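Local structure of octaprenyl-diphosphate synthase (Bacteroides thetaiotaomicron, 3RMG) at residues F161-Y166 against L238-L243; L57-Y62 against L187-G192. The protein probably catalyses magnesium-dependent chain elongation of isoprenoid diphosphates, as in other prenyltransferases of the FPP/GGPP synthase family. All coordinates share one frame; numbering follows the deposited sequence.

Contact 1 of 2, residues F161-Y166 against L238-L243; sequences FSEEVY and LTLPAL
Phe161 and Leu243 bring the two backbones nearest, 6.0 Å between their CA atoms, where the N-terminal turns of helix 163-172 and helix 240-249 meet in the all-helical isoprenoid synthase fold. Ser162 and Thr239 each take the N-cap position, though the Thr239 side chain makes no capping bond, and no hydrogen bond joins the segments. Tyr166 carries much of the contact. Its chi1 of 167° sets CG anti to the backbone N and directs the side chain to the start of helix 240-249; Leu240 N sits 3.5 Å above the ring plane, offset toward the rim. The side chain of Leu240 crosses that of Tyr166 at about a right angle, its CB 3.4 Å from Tyr166 CE2. Leu240 CD1 also lies against the extended Glu163 chain, which it meets at a slant, 3.8 Å from Glu163 CG. Leu243 divides its branches: CD1 rests on Tyr166 CB at 3.7 Å, while CD2 reaches Phe161 CA, also at 3.7 Å. The Phe161 ring touches Leu238 CD1 more loosely. An alanine in place of Tyr166 would probably open a gap beside Leu240 and Thr239 and leave Asp215 without this hydroxyl partner. The contact is thus mainly apolar, with the hydroxyls of Tyr166 and Thr239 satisfied beyond the two segments, by hydrogen bonds to Asp215 of helix 193-217 and to Tyr219 OH.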
ATOM      1  N   PHE A 161     -25.763 -16.031   7.831  1.00 77.97           N
ATOM      2  CA  PHE A 161     -26.701 -16.651   6.895  1.00 82.15           C
ATOM      3  C   PHE A 161     -27.809 -15.684   6.487  1.00 78.17           C
ATOM      4  O   PHE A 161     -28.784 -16.077   5.844  1.00 74.39           O
ATOM      5  CB  PHE A 161     -27.317 -17.902   7.515  1.00 86.87           C
ATOM      6  CG  PHE A 161     -26.326 -18.768   8.229  1.00103.24           C
ATOM      7  CD1 PHE A 161     -25.804 -18.377   9.456  1.00110.97           C
ATOM      8  CD2 PHE A 161     -25.911 -19.973   7.678  1.00108.63           C
ATOM      9  CE1 PHE A 161     -24.888 -19.174  10.123  1.00114.47           C
ATOM     10  CE2 PHE A 161     -24.997 -20.776   8.337  1.00112.22           C
ATOM     11  CZ  PHE A 161     -24.483 -20.375   9.563  1.00115.25           C
ATOM     12  N   SER A 162     -27.656 -14.424   6.880  1.00 75.88           N
ATOM     13  CA  SER A 162     -28.578 -13.371   6.484  1.00 71.63           C
ATOM     14  C   SER A 162     -28.076 -12.698   5.207  1.00 72.14           C
ATOM     15  O   SER A 162     -26.868 -12.532   5.012  1.00 71.27           O
ATOM     16  CB  SER A 162     -28.672 -12.325   7.590  1.00 71.30           C
ATOM     17  OG  SER A 162     -27.383 -11.805   7.879  1.00 65.93           O
ATOM     18  N   GLU A 163     -29.007 -12.320   4.338  1.00 69.29           N
ATOM     19  CA  GLU A 163     -28.663 -11.495   3.205  1.00 69.82           C
ATOM     20  C   GLU A 163     -28.011 -10.217   3.738  1.00 72.97           C
ATOM     21  O   GLU A 163     -26.977  -9.769   3.229  1.00 72.34           O
ATOM     22  CB  GLU A 163     -29.909 -11.159   2.389  1.00 67.54           C
ATOM     23  CG  GLU A 163     -30.775 -12.352   2.047  1.00 66.87           C
ATOM     24  CD  GLU A 163     -31.882 -11.995   1.073  1.00 75.01           C
ATOM     25  OE1 GLU A 163     -32.370 -10.850   1.127  1.00 79.73           O
ATOM     26  OE2 GLU A 163     -32.264 -12.853   0.249  1.00 80.15           O
ATOM     27  N   GLU A 164     -28.599  -9.644   4.785  1.00 72.73           N
ATOM     28  CA  GLU A 164     -28.069  -8.407   5.352  1.00 72.90           C
ATOM     29  C   GLU A 164     -26.548  -8.447   5.470  1.00 67.72           C
ATOM     30  O   GLU A 164     -25.868  -7.497   5.091  1.00 67.27           O
ATOM     31  CB  GLU A 164     -28.705  -8.089   6.708  1.00 73.99           C
ATOM     32  CG  GLU A 164     -30.163  -7.658   6.624  1.00 87.53           C
ATOM     33  CD  GLU A 164     -31.111  -8.831   6.411  1.00101.91           C
ATOM     34  OE1 GLU A 164     -32.313  -8.590   6.160  1.00102.81           O
ATOM     35  OE2 GLU A 164     -30.654  -9.993   6.497  1.00106.14           O
ATOM     36  N   VAL A 165     -26.004  -9.537   5.986  1.00 61.85           N
ATOM     37  CA  VAL A 165     -24.556  -9.600   6.126  1.00 62.60           C
ATOM     38  C   VAL A 165     -23.888  -9.678   4.753  1.00 62.25           C
ATOM     39  O   VAL A 165     -22.795  -9.145   4.537  1.00 57.62           O
ATOM     40  CB  VAL A 165     -24.111 -10.782   7.001  1.00 60.91           C
ATOM     41  CG1 VAL A 165     -22.596 -10.809   7.116  1.00 48.46           C
ATOM     42  CG2 VAL A 165     -24.764 -10.685   8.383  1.00 60.31           C
ATOM     43  N   TYR A 166     -24.560 -10.348   3.826  1.00 57.87           N
ATOM     44  CA  TYR A 166     -24.034 -10.541   2.487  1.00 57.07           C
ATOM     45  C   TYR A 166     -23.922  -9.200   1.757  1.00 56.36           C
ATOM     46  O   TYR A 166     -22.904  -8.903   1.127  1.00 54.99           O
ATOM     47  CB  TYR A 166     -24.975 -11.473   1.738  1.00 57.14           C
ATOM     48  CG  TYR A 166     -24.785 -11.556   0.245  1.00 53.99           C
ATOM     49  CD1 TYR A 166     -23.639 -12.119  -0.304  1.00 56.32           C
ATOM     50  CD2 TYR A 166     -25.783 -11.127  -0.618  1.00 57.16           C
ATOM     51  CE1 TYR A 166     -23.484 -12.224  -1.680  1.00 51.61           C
ATOM     52  CE2 TYR A 166     -25.639 -11.227  -1.991  1.00 44.10           C
ATOM     53  CZ  TYR A 166     -24.491 -11.778  -2.514  1.00 49.19           C
ATOM     54  OH  TYR A 166     -24.356 -11.881  -3.883  1.00 51.74           O
ATOM     55  N   LEU A 238     -21.019 -18.243   1.324  1.00 69.68           N
ATOM     56  CA  LEU A 238     -22.383 -18.539   0.909  1.00 67.09           C
ATOM     57  C   LEU A 238     -23.033 -17.279   0.327  1.00 66.73           C
ATOM     58  O   LEU A 238     -23.345 -16.336   1.063  1.00 65.10           O
ATOM     59  CB  LEU A 238     -23.211 -19.035   2.098  1.00 68.00           C
ATOM     60  CG  LEU A 238     -22.861 -20.382   2.727  1.00 67.79           C
ATOM     61  CD1 LEU A 238     -23.854 -20.704   3.828  1.00 69.38           C
ATOM     62  CD2 LEU A 238     -22.854 -21.476   1.673  1.00 64.60           C
ATOM     63  N   THR A 239     -23.246 -17.274  -0.987  1.00 62.18           N
ATOM     64  CA  THR A 239     -23.738 -16.090  -1.674  1.00 59.09           C
ATOM     65  C   THR A 239     -25.255 -16.112  -1.818  1.00 63.44           C
ATOM     66  O   THR A 239     -25.909 -17.089  -1.476  1.00 62.29           O
ATOM     67  CB  THR A 239     -23.078 -15.914  -3.060  1.00 58.13           C
ATOM     68  OG1 THR A 239     -23.488 -16.974  -3.931  1.00 62.86           O
ATOM     69  CG2 THR A 239     -21.548 -15.898  -2.946  1.00 43.48           C
ATOM     70  N   LEU A 240     -25.808 -15.024  -2.340  1.00 62.91           N
ATOM     71  CA  LEU A 240     -27.245 -14.799  -2.279  1.00 61.92           C
ATOM     72  C   LEU A 240     -28.091 -16.027  -2.601  1.00 58.83           C
ATOM     73  O   LEU A 240     -29.028 -16.341  -1.872  1.00 57.28           O
ATOM     74  CB  LEU A 240     -27.664 -13.629  -3.180  1.00 59.50           C
ATOM     75  CG  LEU A 240     -29.066 -13.108  -2.864  1.00 58.89           C
ATOM     76  CD1 LEU A 240     -29.135 -12.682  -1.402  1.00 57.00           C
ATOM     77  CD2 LEU A 240     -29.481 -11.968  -3.792  1.00 60.17           C
ATOM     78  N   PRO A 241     -27.786 -16.710  -3.712  1.00 58.20           N
ATOM     79  CA  PRO A 241     -28.652 -17.822  -4.128  1.00 57.48           C
ATOM     80  C   PRO A 241     -28.760 -18.902  -3.036  1.00 57.58           C
ATOM     81  O   PRO A 241     -29.864 -19.286  -2.643  1.00 55.32           O
ATOM     82  CB  PRO A 241     -27.944 -18.371  -5.376  1.00 57.62           C
ATOM     83  CG  PRO A 241     -27.036 -17.254  -5.840  1.00 59.71           C
ATOM     84  CD  PRO A 241     -26.616 -16.542  -4.590  1.00 57.16           C
ATOM     85  N   ALA A 242     -27.615 -19.375  -2.554  1.00 55.52           N
ATOM     86  CA  ALA A 242     -27.587 -20.345  -1.473  1.00 57.91           C
ATOM     87  C   ALA A 242     -28.381 -19.814  -0.289  1.00 60.40           C
ATOM     88  O   ALA A 242     -29.364 -20.424   0.139  1.00 65.43           O
ATOM     89  CB  ALA A 242     -26.140 -20.656  -1.065  1.00 52.40           C
ATOM     90  N   LEU A 243     -27.954 -18.671   0.237  1.00 60.96           N
ATOM     91  CA  LEU A 243     -28.626 -18.056   1.370  1.00 57.84           C
ATOM     92  C   LEU A 243     -30.125 -18.111   1.184  1.00 58.76           C
ATOM     93  O   LEU A 243     -30.864 -18.400   2.116  1.00 64.81           O
ATOM     94  CB  LEU A 243     -28.177 -16.609   1.546  1.00 55.72           C
ATOM     95  CG  LEU A 243     -26.699 -16.412   1.885  1.00 60.71           C
ATOM     96  CD1 LEU A 243     -26.346 -14.932   1.899  1.00 53.89           C
ATOM     97  CD2 LEU A 243     -26.342 -17.080   3.222  1.00 58.15           C
TER

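Contact 2 of 2, residues L57-Y62 against L187-G192; sequences LVARLY and LSVQVG
Ala59 and Val189 make the closest backbone approach, 6.4 Å between their CA atoms, in the all-helical isoprenoid synthase fold, where the C-terminal part of helix 50-62 packs against the turn that links helix 174-188 to helix 193-217. The first segment also lies in a stretch predicted to be a transmembrane helix, but here it is one helix of a globular bundle. Leu57 and Val58 face other parts of that bundle: Leu57 packs on Ala313 of helix 309-323, Val58 on Ala182 and Ala185 one or two turns before the linking turn. Ala59 is the first residue to touch the second segment, its CB 3.8 Å from Val189 CG1. Arg60 points away, and its NH1 is hydrogen-bonded to the carbonyl oxygen of Pro12. Leu61 packs on Ile310 and Leu314, but also serves the contact indirectly, because its CB lies 4.1 Å above the centre of one face of the Tyr62 ring.

Tyr62, three residues beyond Ala59 and bonded through its N to Ala59 O, meets both valines, crossing each at about a right angle. Its CB receives a methyl from each valine: Val189 CG2 at 3.7 Å and Val191 CG1 at 3.5 Å. With chi1 at -55°, CG stands anti to the carbonyl carbon, where Val191 CG1 lies 3.7 Å from it. Val189 thus straddles the helix surface, one methyl on Ala59 and the other on Tyr62. Gln190, between the valines, turns outward with positive phi, and both neighbours point toward the helix. The face of the Tyr62 ring opposite Leu61 receives a CH-pi contact: Val191 CG2 stands 4.2 Å from the ring centroid and 11° off the ring normal.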
ATOM      1  N   LEU A  57     -18.342   7.922 -18.230  1.00 33.87           N
ATOM      2  CA  LEU A  57     -19.755   8.237 -18.485  1.00 34.47           C
ATOM      3  C   LEU A  57     -20.332   9.177 -17.425  1.00 35.22           C
ATOM      4  O   LEU A  57     -20.995  10.161 -17.769  1.00 33.83           O
ATOM      5  CB  LEU A  57     -20.619   6.982 -18.645  1.00 30.03           C
ATOM      6  CG  LEU A  57     -20.372   6.074 -19.858  1.00 31.78           C
ATOM      7  CD1 LEU A  57     -21.137   4.807 -19.733  1.00 31.61           C
ATOM      8  CD2 LEU A  57     -20.716   6.757 -21.174  1.00 38.19           C
ATOM      9  N   VAL A  58     -20.086   8.896 -16.143  1.00 38.82           N
ATOM     10  CA  VAL A  58     -20.643   9.744 -15.062  1.00 31.89           C
ATOM     11  C   VAL A  58     -20.163  11.187 -15.177  1.00 31.91           C
ATOM     12  O   VAL A  58     -20.933  12.119 -14.988  1.00 40.09           O
ATOM     13  CB  VAL A  58     -20.298   9.194 -13.637  1.00 34.64           C
ATOM     14  CG1 VAL A  58     -20.546  10.261 -12.540  1.00 31.80           C
ATOM     15  CG2 VAL A  58     -21.103   7.981 -13.355  1.00 30.58           C
ATOM     16  N   ALA A  59     -18.884  11.374 -15.475  1.00 30.93           N
ATOM     17  CA  ALA A  59     -18.346  12.730 -15.606  1.00 41.01           C
ATOM     18  C   ALA A  59     -19.034  13.455 -16.754  1.00 39.65           C
ATOM     19  O   ALA A  59     -19.379  14.645 -16.648  1.00 32.15           O
ATOM     20  CB  ALA A  59     -16.824  12.708 -15.804  1.00 36.26           C
ATOM     21  N   ARG A  60     -19.264  12.724 -17.840  1.00 36.36           N
ATOM     22  CA  ARG A  60     -19.915  13.295 -19.014  1.00 35.10           C
ATOM     23  C   ARG A  60     -21.385  13.643 -18.753  1.00 41.84           C
ATOM     24  O   ARG A  60     -21.979  14.434 -19.491  1.00 46.15           O
ATOM     25  CB  ARG A  60     -19.748  12.390 -20.240  1.00 31.35           C
ATOM     26  CG  ARG A  60     -18.330  12.447 -20.856  1.00 31.57           C
ATOM     27  CD  ARG A  60     -18.042  13.764 -21.588  1.00 41.13           C
ATOM     28  NE  ARG A  60     -18.996  13.968 -22.675  1.00 45.48           N
ATOM     29  CZ  ARG A  60     -18.892  13.389 -23.869  1.00 62.41           C
ATOM     30  NH1 ARG A  60     -17.864  12.586 -24.140  1.00 59.39           N
ATOM     31  NH2 ARG A  60     -19.814  13.614 -24.799  1.00 67.64           N
ATOM     32  N   LEU A  61     -21.976  13.091 -17.694  1.00 41.58           N
ATOM     33  CA  LEU A  61     -23.295  13.584 -17.285  1.00 46.16           C
ATOM     34  C   LEU A  61     -23.229  15.071 -16.945  1.00 47.58           C
ATOM     35  O   LEU A  61     -24.190  15.793 -17.154  1.00 48.04           O
ATOM     36  CB  LEU A  61     -23.848  12.820 -16.084  1.00 39.89           C
ATOM     37  CG  LEU A  61     -24.399  11.421 -16.312  1.00 48.63           C
ATOM     38  CD1 LEU A  61     -24.822  10.820 -14.983  1.00 46.89           C
ATOM     39  CD2 LEU A  61     -25.572  11.473 -17.290  1.00 42.48           C
ATOM     40  N   TYR A  62     -22.087  15.525 -16.435  1.00 50.43           N
ATOM     41  CA  TYR A  62     -21.980  16.882 -15.884  1.00 48.87           C
ATOM     42  C   TYR A  62     -21.157  17.843 -16.727  1.00 52.12           C
ATOM     43  O   TYR A  62     -21.403  19.047 -16.720  1.00 54.43           O
ATOM     44  CB  TYR A  62     -21.395  16.824 -14.477  1.00 46.69           C
ATOM     45  CG  TYR A  62     -22.187  15.928 -13.583  1.00 46.10           C
ATOM     46  CD1 TYR A  62     -23.502  16.231 -13.266  1.00 46.48           C
ATOM     47  CD2 TYR A  62     -21.635  14.765 -13.074  1.00 51.10           C
ATOM     48  CE1 TYR A  62     -24.248  15.404 -12.454  1.00 45.93           C
ATOM     49  CE2 TYR A  62     -22.362  13.926 -12.266  1.00 46.54           C
ATOM     50  CZ  TYR A  62     -23.677  14.248 -11.958  1.00 51.84           C
ATOM     51  OH  TYR A  62     -24.417  13.411 -11.149  1.00 46.25           O
ATOM     52  N   LEU A 187     -16.830  14.534  -8.473  1.00 36.82           N
ATOM     53  CA  LEU A 187     -15.867  15.462  -7.900  1.00 37.92           C
ATOM     54  C   LEU A 187     -14.891  16.011  -8.955  1.00 40.29           C
ATOM     55  O   LEU A 187     -14.525  17.190  -8.920  1.00 39.51           O
ATOM     56  CB  LEU A 187     -15.084  14.798  -6.772  1.00 36.82           C
ATOM     57  CG  LEU A 187     -15.889  14.424  -5.527  1.00 36.57           C
ATOM     58  CD1 LEU A 187     -15.124  13.381  -4.701  1.00 28.92           C
ATOM     59  CD2 LEU A 187     -16.256  15.648  -4.709  1.00 32.76           C
ATOM     60  N   SER A 188     -14.488  15.165  -9.901  1.00 38.71           N
ATOM     61  CA  SER A 188     -13.464  15.544 -10.883  1.00 38.70           C
ATOM     62  C   SER A 188     -13.912  16.645 -11.833  1.00 45.15           C
ATOM     63  O   SER A 188     -13.077  17.316 -12.427  1.00 49.08           O
ATOM     64  CB  SER A 188     -13.002  14.330 -11.693  1.00 38.17           C
ATOM     65  OG  SER A 188     -13.942  13.993 -12.704  1.00 39.61           O
ATOM     66  N   VAL A 189     -15.224  16.815 -11.984  1.00 48.25           N
ATOM     67  CA  VAL A 189     -15.784  17.872 -12.826  1.00 46.43           C
ATOM     68  C   VAL A 189     -16.426  18.931 -11.941  1.00 48.79           C
ATOM     69  O   VAL A 189     -17.100  19.836 -12.410  1.00 48.88           O
ATOM     70  CB  VAL A 189     -16.808  17.327 -13.875  1.00 48.93           C
ATOM     71  CG1 VAL A 189     -16.122  16.368 -14.849  1.00 49.67           C
ATOM     72  CG2 VAL A 189     -17.964  16.610 -13.197  1.00 45.97           C
ATOM     73  N   GLN A 190     -16.212  18.800 -10.642  1.00 53.39           N
ATOM     74  CA  GLN A 190     -16.514  19.877  -9.706  1.00 58.62           C
ATOM     75  C   GLN A 190     -17.980  20.278  -9.635  1.00 58.58           C
ATOM     76  O   GLN A 190     -18.290  21.467  -9.626  1.00 65.03           O
ATOM     77  CB  GLN A 190     -15.679  21.109 -10.052  1.00 56.60           C
ATOM     78  CG  GLN A 190     -14.195  20.830 -10.093  1.00 65.13           C
ATOM     79  CD  GLN A 190     -13.382  22.086 -10.253  1.00 77.06           C
ATOM     80  OE1 GLN A 190     -13.762  22.994 -10.992  1.00 85.85           O
ATOM     81  NE2 GLN A 190     -12.254  22.152  -9.558  1.00 77.68           N
ATOM     82  N   VAL A 191     -18.881  19.307  -9.566  1.00 53.67           N
ATOM     83  CA  VAL A 191     -20.291  19.637  -9.378  1.00 49.72           C
ATOM     84  C   VAL A 191     -20.643  19.647  -7.890  1.00 49.57           C
ATOM     85  O   VAL A 191     -19.808  19.333  -7.044  1.00 50.14           O
ATOM     86  CB  VAL A 191     -21.200  18.692 -10.173  1.00 53.01           C
ATOM     87  CG1 VAL A 191     -20.990  18.920 -11.669  1.00 46.57           C
ATOM     88  CG2 VAL A 191     -20.902  17.237  -9.815  1.00 51.12           C
ATOM     89  N   GLY A 192     -21.870  20.025  -7.562  1.00 51.09           N
ATOM     90  CA  GLY A 192     -22.265  20.146  -6.161  1.00 47.77           C
ATOM     91  C   GLY A 192     -22.356  18.829  -5.396  1.00 48.30           C
ATOM     92  O   GLY A 192     -22.262  17.734  -5.980  1.00 43.94           O
TER

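How the contacts relate
Contacts 1 and 2 lie on opposite sides of the chain's centre, their centres 34 Å apart and their nearest atoms about 22 Å apart, so neither touches the other. Along the sequence their segments alternate: 57-62, 161-166, 187-192, then 238-243. The two middle segments lie on consecutive helices, 163-172 and 174-188. Helix 193-217 offers a further connection, since Glu195 and Phe198 near its start touch Tyr62 of contact 2, whereas Ile212 and Asp215 near its end meet contact 1. Within one all-helical chain, contact 1 therefore joins two helix N-termini, and contact 2 a helix and the turn after helix 174-188.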